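Long-range contact in succinate-semialdehyde dehydrogenase (Synechococcus sp., PDB 4ITA), which probably oxidises succinic semialdehyde to succinate as a member of the aldehyde dehydrogenase family, using a nicotinamide cofactor such as NADP+: residues G233-L245 against A266-F280. Residues are numbered along the deposited sequence; the frame is centred on the assembly and turned at random.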
# COMPACT_ATOMS: atom_id res chain seq x y z
N GLY A 233 15.76 2.24 -11.18
CA GLY A 233 15.48 1.35 -12.28
C GLY A 233 16.69 1.12 -13.16
O GLY A 233 17.72 1.79 -13.02
N SER A 234 16.59 0.16 -14.06
CA SER A 234 17.56 0.01 -15.13
C SER A 234 16.76 -0.17 -16.40
O SER A 234 16.73 -1.24 -17.02
CB SER A 234 18.49 -1.18 -14.87
OG SER A 234 19.49 -1.24 -15.88
N ASP A 235 16.07 0.90 -16.78
CA ASP A 235 15.04 0.80 -17.81
C ASP A 235 15.63 0.43 -19.16
O ASP A 235 16.65 0.97 -19.57
CB ASP A 235 14.30 2.13 -17.95
CG ASP A 235 13.46 2.50 -16.74
OD1 ASP A 235 13.49 1.81 -15.70
OD2 ASP A 235 12.75 3.52 -16.86
N PRO A 236 14.96 -0.49 -19.87
CA PRO A 236 15.38 -0.83 -21.23
C PRO A 236 14.88 0.21 -22.24
O PRO A 236 13.85 0.87 -22.04
CB PRO A 236 14.69 -2.17 -21.47
CG PRO A 236 13.43 -2.06 -20.67
CD PRO A 236 13.81 -1.31 -19.43
N PHE A 237 15.66 0.37 -23.31
CA PHE A 237 15.30 1.21 -24.45
C PHE A 237 15.50 0.29 -25.65
O PHE A 237 16.64 0.04 -26.08
CB PHE A 237 16.23 2.43 -24.49
CG PHE A 237 15.80 3.52 -25.44
CD1 PHE A 237 16.20 3.51 -26.77
CD2 PHE A 237 15.04 4.59 -24.99
CE1 PHE A 237 15.83 4.53 -27.63
CE2 PHE A 237 14.66 5.62 -25.85
CZ PHE A 237 15.06 5.58 -27.17
N VAL A 238 14.40 -0.27 -26.14
CA VAL A 238 14.43 -1.32 -27.14
C VAL A 238 14.17 -0.73 -28.51
O VAL A 238 13.19 -0.00 -28.69
CB VAL A 238 13.38 -2.40 -26.83
CG1 VAL A 238 13.53 -3.55 -27.80
CG2 VAL A 238 13.52 -2.91 -25.39
N VAL A 239 15.04 -1.02 -29.47
CA VAL A 239 14.91 -0.46 -30.81
C VAL A 239 14.82 -1.56 -31.85
O VAL A 239 15.75 -2.34 -32.01
CB VAL A 239 16.07 0.50 -31.15
CG1 VAL A 239 15.84 1.16 -32.51
CG2 VAL A 239 16.21 1.56 -30.07
N PHE A 240 13.69 -1.61 -32.56
CA PHE A 240 13.44 -2.68 -33.52
C PHE A 240 13.48 -2.19 -34.97
O PHE A 240 13.53 -0.98 -35.21
CB PHE A 240 12.15 -3.44 -33.13
CG PHE A 240 12.42 -4.73 -32.42
CD1 PHE A 240 13.38 -4.79 -31.42
CD2 PHE A 240 11.75 -5.89 -32.77
CE1 PHE A 240 13.66 -5.97 -30.77
CE2 PHE A 240 12.03 -7.09 -32.12
CZ PHE A 240 12.99 -7.13 -31.12
N PRO A 241 13.49 -3.12 -35.95
CA PRO A 241 13.81 -2.70 -37.32
C PRO A 241 12.86 -1.69 -37.98
O PRO A 241 13.30 -0.97 -38.88
CB PRO A 241 13.82 -4.02 -38.09
CG PRO A 241 14.17 -5.05 -37.06
CD PRO A 241 13.46 -4.59 -35.82
N SER A 242 11.61 -1.62 -37.55
CA SER A 242 10.67 -0.68 -38.15
C SER A 242 10.68 0.69 -37.47
O SER A 242 9.89 1.56 -37.82
CB SER A 242 9.25 -1.24 -38.16
OG SER A 242 8.77 -1.42 -36.84
N ALA A 243 11.57 0.87 -36.50
CA ALA A 243 11.64 2.15 -35.79
C ALA A 243 12.15 3.30 -36.66
O ALA A 243 12.89 3.09 -37.61
CB ALA A 243 12.53 2.00 -34.57
N ASP A 244 11.73 4.52 -36.31
CA ASP A 244 12.37 5.73 -36.83
C ASP A 244 13.70 5.84 -36.11
O ASP A 244 13.76 6.33 -34.97
CB ASP A 244 11.51 6.97 -36.55
CG ASP A 244 12.11 8.28 -37.10
OD1 ASP A 244 13.34 8.38 -37.33
OD2 ASP A 244 11.33 9.23 -37.29
N LEU A 245 14.76 5.39 -36.77
CA LEU A 245 16.07 5.24 -36.13
C LEU A 245 16.64 6.57 -35.66
O LEU A 245 17.14 6.67 -34.55
CB LEU A 245 17.06 4.56 -37.08
CG LEU A 245 17.63 3.20 -36.68
CD1 LEU A 245 16.59 2.29 -36.04
CD2 LEU A 245 18.24 2.53 -37.90
N ALA A 266 15.88 7.10 -16.58
CA ALA A 266 16.84 7.19 -17.67
C ALA A 266 16.76 5.91 -18.49
O ALA A 266 16.48 4.82 -17.96
CB ALA A 266 18.24 7.36 -17.13
N ALA A 267 17.01 6.03 -19.79
CA ALA A 267 17.28 4.86 -20.61
C ALA A 267 18.67 4.34 -20.22
O ALA A 267 19.67 5.01 -20.49
CB ALA A 267 17.26 5.23 -22.08
N LYS A 268 18.74 3.18 -19.58
CA LYS A 268 20.02 2.67 -19.08
C LYS A 268 20.59 1.51 -19.90
O LYS A 268 21.81 1.38 -20.03
CB LYS A 268 19.92 2.32 -17.59
CG LYS A 268 19.46 3.50 -16.72
CD LYS A 268 19.95 3.39 -15.28
CE LYS A 268 19.57 4.65 -14.47
NZ LYS A 268 18.19 4.59 -13.87
N ARG A 269 19.72 0.67 -20.44
CA ARG A 269 20.13 -0.48 -21.24
C ARG A 269 19.48 -0.41 -22.61
O ARG A 269 18.26 -0.53 -22.74
CB ARG A 269 19.75 -1.79 -20.52
CG ARG A 269 20.50 -2.00 -19.19
CD ARG A 269 20.04 -3.26 -18.43
NE ARG A 269 18.60 -3.20 -18.25
CZ ARG A 269 17.73 -4.12 -18.64
NH1 ARG A 269 18.12 -5.29 -19.14
NH2 ARG A 269 16.43 -3.87 -18.49
N PHE A 270 20.30 -0.18 -23.63
CA PHE A 270 19.85 -0.10 -25.00
C PHE A 270 19.89 -1.48 -25.61
O PHE A 270 20.94 -2.13 -25.63
CB PHE A 270 20.73 0.87 -25.79
CG PHE A 270 20.53 2.31 -25.39
CD1 PHE A 270 21.08 2.81 -24.22
CD2 PHE A 270 19.75 3.14 -26.17
CE1 PHE A 270 20.86 4.13 -23.85
CE2 PHE A 270 19.53 4.47 -25.81
CZ PHE A 270 20.09 4.95 -24.64
N ILE A 271 18.73 -1.95 -26.06
CA ILE A 271 18.56 -3.30 -26.57
C ILE A 271 18.19 -3.20 -28.04
O ILE A 271 17.10 -2.76 -28.40
CB ILE A 271 17.51 -4.06 -25.75
CG1 ILE A 271 18.01 -4.20 -24.30
CG2 ILE A 271 17.23 -5.42 -26.36
CD1 ILE A 271 16.96 -4.67 -23.31
N LEU A 272 19.15 -3.54 -28.89
CA LEU A 272 19.06 -3.24 -30.32
C LEU A 272 18.87 -4.49 -31.15
O LEU A 272 19.66 -5.44 -31.05
CB LEU A 272 20.35 -2.53 -30.77
CG LEU A 272 20.81 -1.36 -29.89
CD1 LEU A 272 22.08 -0.75 -30.47
CD2 LEU A 272 19.72 -0.32 -29.77
N HIS A 273 17.83 -4.50 -31.98
CA HIS A 273 17.67 -5.59 -32.94
C HIS A 273 18.88 -5.62 -33.89
O HIS A 273 19.30 -4.57 -34.39
CB HIS A 273 16.38 -5.43 -33.74
CG HIS A 273 16.03 -6.64 -34.54
ND1 HIS A 273 16.74 -7.02 -35.66
CD2 HIS A 273 15.06 -7.57 -34.37
CE1 HIS A 273 16.21 -8.13 -36.16
NE2 HIS A 273 15.19 -8.48 -35.39
N GLU A 274 19.43 -6.81 -34.13
CA GLU A 274 20.64 -6.94 -34.94
C GLU A 274 20.54 -6.30 -36.32
O GLU A 274 21.56 -5.85 -36.86
CB GLU A 274 21.06 -8.41 -35.06
CG GLU A 274 20.03 -9.32 -35.69
CD GLU A 274 20.59 -10.71 -35.94
OE1 GLU A 274 19.90 -11.50 -36.63
OE2 GLU A 274 21.70 -11.00 -35.47
N ALA A 275 19.34 -6.22 -36.89
CA ALA A 275 19.18 -5.66 -38.22
C ALA A 275 19.50 -4.16 -38.27
O ALA A 275 19.87 -3.63 -39.33
CB ALA A 275 17.77 -5.92 -38.74
N ILE A 276 19.34 -3.48 -37.14
CA ILE A 276 19.59 -2.04 -37.10
C ILE A 276 20.68 -1.64 -36.12
O ILE A 276 20.98 -0.45 -35.97
CB ILE A 276 18.27 -1.23 -36.84
CG1 ILE A 276 17.54 -1.71 -35.57
CG2 ILE A 276 17.35 -1.34 -38.04
CD1 ILE A 276 18.12 -1.24 -34.24
N ALA A 277 21.27 -2.61 -35.45
CA ALA A 277 22.18 -2.33 -34.35
C ALA A 277 23.42 -1.53 -34.75
O ALA A 277 23.84 -0.63 -34.03
CB ALA A 277 22.59 -3.61 -33.65
N ALA A 278 24.01 -1.87 -35.90
CA ALA A 278 25.22 -1.17 -36.34
C ALA A 278 24.94 0.31 -36.58
O ALA A 278 25.68 1.17 -36.09
CB ALA A 278 25.79 -1.82 -37.59
N GLU A 279 23.88 0.60 -37.31
CA GLU A 279 23.52 1.99 -37.62
C GLU A 279 23.13 2.76 -36.36
O GLU A 279 23.60 3.88 -36.13
CB GLU A 279 22.38 2.05 -38.64
CG GLU A 279 21.95 3.47 -38.96
CD GLU A 279 20.82 3.54 -39.97
OE1 GLU A 279 20.48 2.49 -40.56
OE2 GLU A 279 20.27 4.64 -40.16
N PHE A 280 22.27 2.16 -35.54
CA PHE A 280 21.85 2.83 -34.31
C PHE A 280 23.04 3.10 -33.39
O PHE A 280 23.18 4.21 -32.86
CB PHE A 280 20.77 2.03 -33.58
CG PHE A 280 20.23 2.74 -32.35
CD1 PHE A 280 19.06 3.49 -32.42
CD2 PHE A 280 20.90 2.66 -31.14
CE1 PHE A 280 18.58 4.15 -31.29
CE2 PHE A 280 20.43 3.32 -30.01
CZ PHE A 280 19.27 4.06 -30.10
O HOH W 1 16.22 3.55 -15.59
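Strands 235-239 and 267-273 run parallel, laced by backbone bonds: Phe237 N to Arg269 O (2.8 Å), Ile271 N to Phe237 O, Val239 N to Ile271 O and His273 N to Val239 O. At the start Asp235 O takes both Lys268 N and Arg269 N. Arg269 grips Ser234 O side-on with NE and NH2 (each 3.0 Å), the oxygen lying in the guanidinium plane; a bend at chi3 (-54°) turns the group onto it. NH1 and NH2 also reach Leu381 O and Ala382 O of helix 375-383, so a leucine in its place would probably leave Ser234 O and both helix carbonyls without these donors. Lys268 NZ meets Gly233 O from above the carbonyl plane (3.0 Å), salt-bridges Glu361 and donates to a water that also joins Asp235 N and Ala266 O. With helix 245-257 the strands form a beta-alpha-beta unit in the middle of the seven-stranded sheet of the aldehyde dehydrogenase catalytic domain. On the face bearing Phe237 and Val239, Phe237 CB lies over the Phe270 ring and Ala267 CB touches CD2 of Phe237; Val239 CG2 sits over the Phe280 ring (3.7 Å to CE1), while its CG1 meets Ile276 CD1 (3.7 Å). Where the strands end, Pro241 CG rests centrally over the imidazole of His273, whose edge meets the face of Phe240 (planes at 81°) and whose ND1 caps Ala275 N (3.0 Å).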